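Long-range contacts in tailspike protein (Siphovirus 9NA, PDB 3RIQ), which probably recognises Salmonella lipopolysaccharide through its right-handed beta-helix receptor-binding domain and cleaves it as an endorhamnosidase during infection by the phage: residues F184-G190 with I212-S218; R242-V248 with I273-G279. All coordinates share one frame; numbering follows the deposited sequence. Where two conformers were deposited one is given.

Contact 1. Residues F184-G190 with I212-S218; sequences FIAWESG and IKYGSGS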
ATOM      1  N   PHE A 184       4.063   1.224  26.787  1.00 11.59           N
ATOM      2  CA  PHE A 184       4.886   0.013  26.855  1.00 11.95           C
ATOM      3  C   PHE A 184       6.364   0.362  26.653  1.00 10.43           C
ATOM      4  O   PHE A 184       6.831   0.544  25.519  1.00 11.56           O
ATOM      5  CB  PHE A 184       4.372  -0.978  25.805  1.00 12.53           C
ATOM      6  CG  PHE A 184       4.845  -2.400  25.974  1.00 11.38           C
ATOM      7  CD1 PHE A 184       3.918  -3.434  26.097  1.00 11.60           C
ATOM      8  CD2 PHE A 184       6.215  -2.718  26.027  1.00 12.69           C
ATOM      9  CE1 PHE A 184       4.345  -4.783  26.221  1.00 10.91           C
ATOM     10  CE2 PHE A 184       6.656  -4.054  26.179  1.00 11.15           C
ATOM     11  CZ  PHE A 184       5.732  -5.095  26.263  1.00 11.66           C
ATOM     12  N   ILE A 185       7.086   0.491  27.769  1.00 11.82           N
ATOM     13  CA  ILE A 185       8.533   0.723  27.759  1.00 12.45           C
ATOM     14  C   ILE A 185       9.151  -0.631  28.107  1.00 12.09           C
ATOM     15  O   ILE A 185       9.017  -1.112  29.269  1.00 12.22           O
ATOM     16  CB  ILE A 185       8.914   1.800  28.767  1.00 13.29           C
ATOM     17  CG1 ILE A 185       8.148   3.097  28.465  1.00 14.35           C
ATOM     18  CG2 ILE A 185      10.428   2.000  28.776  1.00 13.90           C
ATOM     19  CD1 ILE A 185       8.052   4.020  29.623  1.00 20.96           C
ATOM     20  N   ALA A 186       9.756  -1.288  27.112  1.00 12.20           N
ATOM     21  CA  ALA A 186      10.228  -2.665  27.254  1.00 11.14           C
ATOM     22  C   ALA A 186      11.491  -2.776  28.099  1.00 11.72           C
ATOM     23  O   ALA A 186      12.175  -1.765  28.372  1.00 12.88           O
ATOM     24  CB  ALA A 186      10.461  -3.250  25.842  1.00 11.47           C
ATOM     25  N   TRP A 187      11.780  -3.995  28.549  1.00 12.45           N
ATOM     26  CA  TRP A 187      13.035  -4.258  29.291  1.00 12.33           C
ATOM     27  C   TRP A 187      14.087  -4.938  28.371  1.00 12.89           C
ATOM     28  O   TRP A 187      15.160  -4.383  28.134  1.00 12.81           O
ATOM     29  CB  TRP A 187      12.719  -5.120  30.516  1.00 13.48           C
ATOM     30  CG  TRP A 187      13.938  -5.506  31.301  1.00 14.80           C
ATOM     31  CD1 TRP A 187      14.333  -6.780  31.650  1.00 14.75           C
ATOM     32  CD2 TRP A 187      14.922  -4.615  31.860  1.00 14.11           C
ATOM     33  NE1 TRP A 187      15.496  -6.724  32.395  1.00 15.43           N
ATOM     34  CE2 TRP A 187      15.873  -5.415  32.544  1.00 15.67           C
ATOM     35  CE3 TRP A 187      15.075  -3.221  31.874  1.00 15.24           C
ATOM     36  CZ2 TRP A 187      16.976  -4.863  33.219  1.00 14.68           C
ATOM     37  CZ3 TRP A 187      16.156  -2.680  32.516  1.00 16.91           C
ATOM     38  CH2 TRP A 187      17.092  -3.494  33.208  1.00 16.01           C
ATOM     39  N   GLU A 188      13.734  -6.104  27.833  1.00 12.92           N
ATOM     40  CA  GLU A 188      14.549  -6.834  26.874  1.00 13.44           C
ATOM     41  C   GLU A 188      13.776  -6.796  25.543  1.00 13.50           C
ATOM     42  O   GLU A 188      13.525  -5.697  25.019  1.00 13.42           O
ATOM     43  CB  GLU A 188      14.877  -8.246  27.415  1.00 13.69           C
ATOM     44  CG  GLU A 188      15.830  -8.149  28.588  1.00 17.42           C
ATOM     45  CD  GLU A 188      15.981  -9.411  29.409  1.00 22.79           C
ATOM     46  OE1 GLU A 188      17.137  -9.711  29.761  1.00 27.83           O
ATOM     47  OE2 GLU A 188      14.966 -10.062  29.757  1.00 24.26           O
ATOM     48  N   SER A 189      13.418  -7.938  24.980  1.00 12.70           N
ATOM     49  CA  SER A 189      12.444  -7.910  23.885  1.00 11.87           C
ATOM     50  C   SER A 189      11.056  -7.653  24.489  1.00 12.78           C
ATOM     51  O   SER A 189      10.758  -8.125  25.575  1.00 12.40           O
ATOM     52  CB  SER A 189      12.493  -9.201  23.086  1.00 12.87           C
ATOM     53  OG  SER A 189      13.677  -9.267  22.318  1.00 13.71           O
ATOM     54  N   GLY A 190      10.213  -6.888  23.802  1.00 12.32           N
ATOM     55  CA  GLY A 190       8.905  -6.532  24.407  1.00 12.19           C
ATOM     56  C   GLY A 190       7.977  -7.728  24.603  1.00 12.13           C
ATOM     57  O   GLY A 190       7.515  -8.004  25.732  1.00 12.51           O
ATOM     58  N   ILE A 212       5.486  -0.447  20.943  1.00 10.21           N
ATOM     59  CA  ILE A 212       6.451  -0.907  21.950  1.00 11.07           C
ATOM     60  C   ILE A 212       7.684  -0.018  21.811  1.00 10.85           C
ATOM     61  O   ILE A 212       8.172   0.192  20.688  1.00 11.71           O
ATOM     62  CB  ILE A 212       6.800  -2.413  21.687  1.00 10.51           C
ATOM     63  CG1 ILE A 212       5.557  -3.285  22.027  1.00 11.89           C
ATOM     64  CG2 ILE A 212       8.058  -2.846  22.487  1.00 11.80           C
ATOM     65  CD1 ILE A 212       5.643  -4.680  21.514  1.00 12.82           C
ATOM     66  N   LYS A 213       8.200   0.454  22.946  1.00 11.90           N
ATOM     67  CA  LYS A 213       9.274   1.449  23.006  1.00 11.11           C
ATOM     68  C   LYS A 213      10.475   0.937  23.780  1.00 11.99           C
ATOM     69  O   LYS A 213      10.322   0.307  24.844  1.00 12.32           O
ATOM     70  CB  LYS A 213       8.769   2.711  23.717  1.00 11.37           C
ATOM     71  CG  LYS A 213       7.464   3.238  23.159  1.00 10.71           C
ATOM     72  CD  LYS A 213       7.042   4.552  23.858  1.00 13.36           C
ATOM     73  CE  LYS A 213       5.686   4.996  23.310  1.00 13.87           C
ATOM     74  NZ  LYS A 213       5.209   6.313  23.884  1.00 15.31           N
ATOM     75  N   TYR A 214      11.672   1.213  23.267  1.00 11.23           N
ATOM     76  CA  TYR A 214      12.921   0.858  23.975  1.00 11.89           C
ATOM     77  C   TYR A 214      13.026  -0.653  24.279  1.00 12.55           C
ATOM     78  O   TYR A 214      12.612  -1.465  23.456  1.00 11.99           O
ATOM     79  CB  TYR A 214      13.187   1.768  25.202  1.00 12.37           C
ATOM     80  CG  TYR A 214      13.295   3.226  24.801  1.00 11.11           C
ATOM     81  CD1 TYR A 214      14.470   3.719  24.207  1.00 11.67           C
ATOM     82  CD2 TYR A 214      12.223   4.117  24.982  1.00 11.43           C
ATOM     83  CE1 TYR A 214      14.580   5.065  23.795  1.00 12.59           C
ATOM     84  CE2 TYR A 214      12.309   5.491  24.587  1.00 11.23           C
ATOM     85  CZ  TYR A 214      13.496   5.944  23.988  1.00 11.66           C
ATOM     86  OH  TYR A 214      13.604   7.258  23.605  1.00 12.38           O
ATOM     87  N   GLY A 215      13.620  -1.011  25.423  1.00 12.14           N
ATOM     88  CA  GLY A 215      14.072  -2.396  25.643  1.00 12.74           C
ATOM     89  C   GLY A 215      15.368  -2.693  24.945  1.00 13.92           C
ATOM     90  O   GLY A 215      15.678  -2.102  23.900  1.00 13.66           O
ATOM     91  N   SER A 216      16.167  -3.581  25.524  1.00 13.42           N
ATOM     92  CA  SER A 216      17.474  -3.899  24.909  1.00 13.55           C
ATOM     93  C   SER A 216      17.344  -4.828  23.704  1.00 14.36           C
ATOM     94  O   SER A 216      18.330  -5.015  22.981  1.00 15.64           O
ATOM     95  CB  SER A 216      18.442  -4.528  25.944  1.00 14.71           C
ATOM     96  OG  SER A 216      17.881  -5.766  26.409  1.00 15.47           O
ATOM     97  N   GLY A 217      16.161  -5.434  23.524  1.00 13.35           N
ATOM     98  CA  GLY A 217      15.946  -6.457  22.499  1.00 14.10           C
ATOM     99  C   GLY A 217      15.145  -5.949  21.300  1.00 13.36           C
ATOM    100  O   GLY A 217      15.269  -4.781  20.888  1.00 13.24           O
ATOM    101  N   SER A 218      14.273  -6.817  20.778  1.00 12.82           N
ATOM    102  CA  SER A 218      13.465  -6.500  19.609  1.00 12.32           C
ATOM    103  C   SER A 218      12.023  -6.343  20.083  1.00 11.96           C
ATOM    104  O   SER A 218      11.640  -6.957  21.090  1.00 12.16           O
ATOM    105  CB  SER A 218      13.605  -7.599  18.546  1.00 12.57           C
ATOM    106  OG  SER A 218      14.964  -7.741  18.118  1.00 12.74           O
TER
HETATM  107  O   HOH W   1      14.182   0.116  27.980  1.00 14.32           O
HETATM  108  O   HOH W   2      11.955  -4.296  22.832  1.00 14.71           O
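Phe184 and Ile212 lie side by side on successive coils of the right-handed parallel beta-helix, a fold in which equivalent positions of neighbouring coils lie side by side. From CB the phenylalanine swings its CG anti to the backbone N (chi1 -164°), which lays the ring beside the isoleucine. CG and CD2 both meet Ile212 CG1, while CD2 and CE2 reach Ile212 CG2; CG1 sits over the ring face, 4.1 Å from the centroid of the Phe184 ring, as a CH-pi contact, and Ala186 CB lies at the ring's edge. Along the backbone the strands pair in parallel: Lys213 N donates to Phe184 O, and Ala186 N returns a nearly straight bond of 2.8 Å to Lys213 O. The lysine's end leads away, and its NZ forms salt bridges with Asp230 and Asp232 of a second subunit. Beyond Ala186 direct pairing gives way to a water that accepts from Gly215 N and donates to Ala186 O. Around the corner Ser216 N donates to Trp187 O, approaching from above the carbonyl plane. Ser189 then substitutes a hydroxyl for a backbone carbonyl, its OG accepting from Ser218 N at 3.0 Å with an N-H...O angle of 167°.

Contact 2. Residues R242-V248 with I273-G279; sequences RVGESGV and IQCYYDG
Where two neighbouring coils of the parallel beta-helix turn, just after strands 238-241 and 266-273, Arg242 and Gln274 lie side by side and are hydrogen-bonded. Both side chains run the same way, and Arg242 CG packs on Gln274 CB at 3.8 Å. With CG anti to the carbonyl carbon (chi1 -71°) and an extended chain onward to NE, the arginine brings its guanidinium alongside the amide. NE and NH2 then close side-on upon the single atom Gln274 OE1, at 2.9 Å from NE and 3.0 Å from NH2. The oxygen lies in the guanidinium plane, whereas NE stands above the amide's carbonyl plane, and the two flat groups are turned 40° apart. At the other end of the pair, Arg242 N donates to Ile273 O.

The corner itself is held through backbone and hydroxyl groups. Tyr276 N binds Val243 O, which also accepts a hydrogen bond from a water that donates to Gln274 O as well, and Tyr277 N binds Glu245 O at 2.8 Å from above its carbonyl plane. Val243 CG2 meets Cys275 CB at 3.7 Å. Gly244 O lies near the ring planes of both Tyr276 and Tyr277, at their edges, 3.5 Å from Tyr277 CD2. Further along, Ser246 OG accepts from Asp278 N, and Gly247 N donates to Asp278 O.

Around this pair, Gln274 NE2 bonds to Asp319 and the carbonyl of Gly101, while Arg242 NH1 reaches the hydroxyls of Tyr214 and Tyr95 and the guanidinium makes a cation-pi contact with Phe97. The pattern of donors and acceptors is consistent with a single orientation of the buried amide, oxygen toward the arginine and nitrogen toward acceptors, and two donors on OE1 probably polarise its carbonyl.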
ATOM      1  N   ARG A 242      12.642   2.837  18.820  1.00 11.96           N
ATOM      2  CA  ARG A 242      13.935   2.898  19.547  1.00 12.06           C
ATOM      3  C   ARG A 242      14.291   1.658  20.382  1.00 12.18           C
ATOM      4  O   ARG A 242      14.897   1.760  21.495  1.00 12.31           O
ATOM      5  CB  ARG A 242      14.021   4.177  20.398  1.00 12.38           C
ATOM      6  CG  ARG A 242      14.192   5.398  19.513  1.00 12.07           C
ATOM      7  CD  ARG A 242      14.227   6.662  20.362  1.00 12.90           C
ATOM      8  NE  ARG A 242      14.466   7.842  19.543  1.00 13.39           N
ATOM      9  CZ  ARG A 242      14.582   9.059  20.054  1.00 13.08           C
ATOM     10  NH1 ARG A 242      14.555   9.213  21.391  1.00 12.77           N
ATOM     11  NH2 ARG A 242      14.803  10.096  19.254  1.00 13.23           N
ATOM     12  N   VAL A 243      13.951   0.492  19.844  1.00 12.10           N
ATOM     13  CA  VAL A 243      14.420  -0.729  20.508  1.00 12.30           C
ATOM     14  C   VAL A 243      15.943  -0.889  20.342  1.00 13.00           C
ATOM     15  O   VAL A 243      16.569  -0.356  19.404  1.00 12.68           O
ATOM     16  CB  VAL A 243      13.643  -2.012  20.053  1.00 11.67           C
ATOM     17  CG1 VAL A 243      12.160  -1.777  20.244  1.00 13.48           C
ATOM     18  CG2 VAL A 243      13.974  -2.405  18.626  1.00 14.61           C
ATOM     19  N   GLY A 244      16.543  -1.630  21.271  1.00 12.39           N
ATOM     20  CA  GLY A 244      18.012  -1.813  21.261  1.00 13.02           C
ATOM     21  C   GLY A 244      18.509  -2.821  20.214  1.00 13.29           C
ATOM     22  O   GLY A 244      19.719  -2.812  19.876  1.00 14.36           O
ATOM     23  N   GLU A 245      17.612  -3.656  19.688  0.50 13.31           N
ATOM     24  CA  GLU A 245      17.989  -4.584  18.625  0.50 13.49           C
ATOM     25  C   GLU A 245      17.188  -4.252  17.363  0.50 13.25           C
ATOM     26  O   GLU A 245      17.335  -3.147  16.818  0.50 13.52           O
ATOM     27  CB  GLU A 245      17.897  -6.057  19.098  0.50 13.85           C
ATOM     28  CG  GLU A 245      18.994  -6.352  20.126  0.50 15.31           C
ATOM     29  CD  GLU A 245      19.166  -7.824  20.477  0.50 19.60           C
ATOM     30  OE1 GLU A 245      18.933  -8.687  19.603  0.50 22.30           O
ATOM     31  OE2 GLU A 245      19.564  -8.108  21.636  0.50 23.31           O
ATOM     32  N   SER A 246      16.352  -5.172  16.891  1.00 12.63           N
ATOM     33  CA  SER A 246      15.666  -4.964  15.616  1.00 12.66           C
ATOM     34  C   SER A 246      14.158  -4.723  15.789  1.00 12.32           C
ATOM     35  O   SER A 246      13.557  -5.121  16.792  1.00 11.68           O
ATOM     36  CB  SER A 246      15.938  -6.127  14.677  1.00 12.71           C
ATOM     37  OG  SER A 246      17.292  -6.161  14.278  1.00 12.75           O
ATOM     38  N   GLY A 247      13.544  -4.055  14.815  1.00 13.05           N
ATOM     39  CA  GLY A 247      12.160  -3.575  15.004  1.00 12.29           C
ATOM     40  C   GLY A 247      11.252  -4.720  15.423  1.00 12.34           C
ATOM     41  O   GLY A 247      10.505  -4.608  16.408  1.00 13.48           O
ATOM     42  N   VAL A 248      11.315  -5.821  14.662  1.00 11.82           N
ATOM     43  CA  VAL A 248      10.822  -7.128  15.098  1.00 11.41           C
ATOM     44  C   VAL A 248      11.885  -8.126  14.620  1.00 11.30           C
ATOM     45  O   VAL A 248      12.688  -7.833  13.719  1.00 12.92           O
ATOM     46  CB  VAL A 248       9.437  -7.512  14.496  1.00 12.51           C
ATOM     47  CG1 VAL A 248       8.340  -6.521  14.930  1.00 14.32           C
ATOM     48  CG2 VAL A 248       9.507  -7.665  12.946  1.00 13.46           C
ATOM     49  N   ILE A 273      11.007   2.891  14.028  1.00 11.06           N
ATOM     50  CA  ILE A 273      11.681   4.190  14.137  1.00 11.80           C
ATOM     51  C   ILE A 273      12.946   4.077  14.986  1.00 12.21           C
ATOM     52  O   ILE A 273      12.856   3.774  16.169  1.00 12.47           O
ATOM     53  CB  ILE A 273      10.725   5.218  14.801  1.00 11.90           C
ATOM     54  CG1 ILE A 273       9.461   5.436  13.915  1.00 12.39           C
ATOM     55  CG2 ILE A 273      11.480   6.552  15.090  1.00 12.63           C
ATOM     56  CD1 ILE A 273       8.272   6.206  14.608  1.00 13.10           C
ATOM     57  N   GLN A 274      14.118   4.327  14.389  1.00 11.55           N
ATOM     58  CA  GLN A 274      15.395   4.436  15.122  1.00 11.75           C
ATOM     59  C   GLN A 274      15.723   3.237  16.010  1.00 12.45           C
ATOM     60  O   GLN A 274      16.185   3.409  17.140  1.00 12.94           O
ATOM     61  CB  GLN A 274      15.464   5.738  15.916  1.00 12.44           C
ATOM     62  CG  GLN A 274      15.489   6.960  14.992  1.00 12.08           C
ATOM     63  CD  GLN A 274      15.535   8.260  15.780  1.00 12.22           C
ATOM     64  OE1 GLN A 274      14.781   8.456  16.765  1.00 13.04           O
ATOM     65  NE2 GLN A 274      16.419   9.156  15.371  1.00 14.40           N
ATOM     66  N   CYS A 275      15.517   2.015  15.511  1.00 12.75           N
ATOM     67  CA  CYS A 275      16.097   0.849  16.239  1.00 12.93           C
ATOM     68  C   CYS A 275      17.623   0.842  16.040  1.00 12.91           C
ATOM     69  O   CYS A 275      18.142   1.473  15.104  1.00 13.60           O
ATOM     70  CB  CYS A 275      15.479  -0.473  15.793  1.00 13.40           C
ATOM     71  SG  CYS A 275      15.748  -0.871  14.034  1.00 13.91           S
ATOM     72  N   TYR A 276      18.340   0.182  16.943  1.00 12.95           N
ATOM     73  CA  TYR A 276      19.799   0.204  16.862  1.00 12.82           C
ATOM     74  C   TYR A 276      20.352  -0.829  15.887  1.00 13.56           C
ATOM     75  O   TYR A 276      21.438  -0.623  15.312  1.00 14.05           O
ATOM     76  CB  TYR A 276      20.419   0.050  18.250  1.00 13.54           C
ATOM     77  CG  TYR A 276      21.887   0.392  18.314  1.00 14.00           C
ATOM     78  CD1 TYR A 276      22.371   1.659  17.914  1.00 15.06           C
ATOM     79  CD2 TYR A 276      22.802  -0.526  18.822  1.00 15.86           C
ATOM     80  CE1 TYR A 276      23.749   1.989  18.019  1.00 14.93           C
ATOM     81  CE2 TYR A 276      24.147  -0.208  18.951  1.00 16.10           C
ATOM     82  CZ  TYR A 276      24.624   1.053  18.519  1.00 15.24           C
ATOM     83  OH  TYR A 276      25.980   1.377  18.631  1.00 17.29           O
ATOM     84  N   TYR A 277      19.609  -1.929  15.671  1.00 13.44           N
ATOM     85  CA  TYR A 277      19.969  -2.834  14.595  1.00 13.61           C
ATOM     86  C   TYR A 277      19.008  -2.659  13.402  1.00 12.56           C
ATOM     87  O   TYR A 277      18.899  -1.531  12.885  1.00 13.09           O
ATOM     88  CB  TYR A 277      20.168  -4.257  15.120  1.00 13.61           C
ATOM     89  CG  TYR A 277      21.506  -4.376  15.845  1.00 17.38           C
ATOM     90  CD1 TYR A 277      22.659  -4.744  15.132  1.00 20.99           C
ATOM     91  CD2 TYR A 277      21.648  -4.027  17.188  1.00 17.40           C
ATOM     92  CE1 TYR A 277      23.903  -4.849  15.772  1.00 23.62           C
ATOM     93  CE2 TYR A 277      22.872  -4.120  17.838  1.00 19.36           C
ATOM     94  CZ  TYR A 277      24.004  -4.520  17.135  1.00 22.09           C
ATOM     95  OH  TYR A 277      25.232  -4.601  17.787  1.00 25.84           O
ATOM     96  N   ASP A 278      18.283  -3.690  12.964  1.00 12.52           N
ATOM     97  CA  ASP A 278      17.687  -3.638  11.612  1.00 13.44           C
ATOM     98  C   ASP A 278      16.188  -3.349  11.687  1.00 12.31           C
ATOM     99  O   ASP A 278      15.495  -3.849  12.582  1.00 12.85           O
ATOM    100  CB  ASP A 278      17.931  -4.981  10.918  1.00 13.51           C
ATOM    101  CG  ASP A 278      19.376  -5.403  11.060  1.00 13.75           C
ATOM    102  OD1 ASP A 278      20.238  -4.541  10.757  1.00 14.09           O
ATOM    103  OD2 ASP A 278      19.650  -6.520  11.557  1.00 14.78           O
ATOM    104  N   GLY A 279      15.682  -2.541  10.765  1.00 12.60           N
ATOM    105  CA  GLY A 279      14.261  -2.145  10.820  1.00 12.88           C
ATOM    106  C   GLY A 279      13.317  -3.325  11.005  1.00 11.84           C
ATOM    107  O   GLY A 279      12.361  -3.261  11.795  1.00 12.83           O
TER
HETATM  108  O   HOH W   3      17.624   2.330  19.359  1.00 14.09           O

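Contact 1 closes before contact 2 opens, so the two come in series along the chain, with centres about 10 Å apart on the same side of the beta-helix. They also touch directly: 212-218, the later half of contact 1, stacks on 242-248, the earlier half of contact 2, through probable hydrogen bonds from Gly244 N to Gly215 O and from Glu245 N to Gly217 O. Four successive coils are thereby joined in order, 184-190, 212-218, 242-248 and 273-279. The strands on which they lie or which they follow, 184-194, 211-214, 238-241 and 266-273, pair in parallel one to the next, illustrating how a solenoid builds a long, continuous body from repeated local contacts between neighbours.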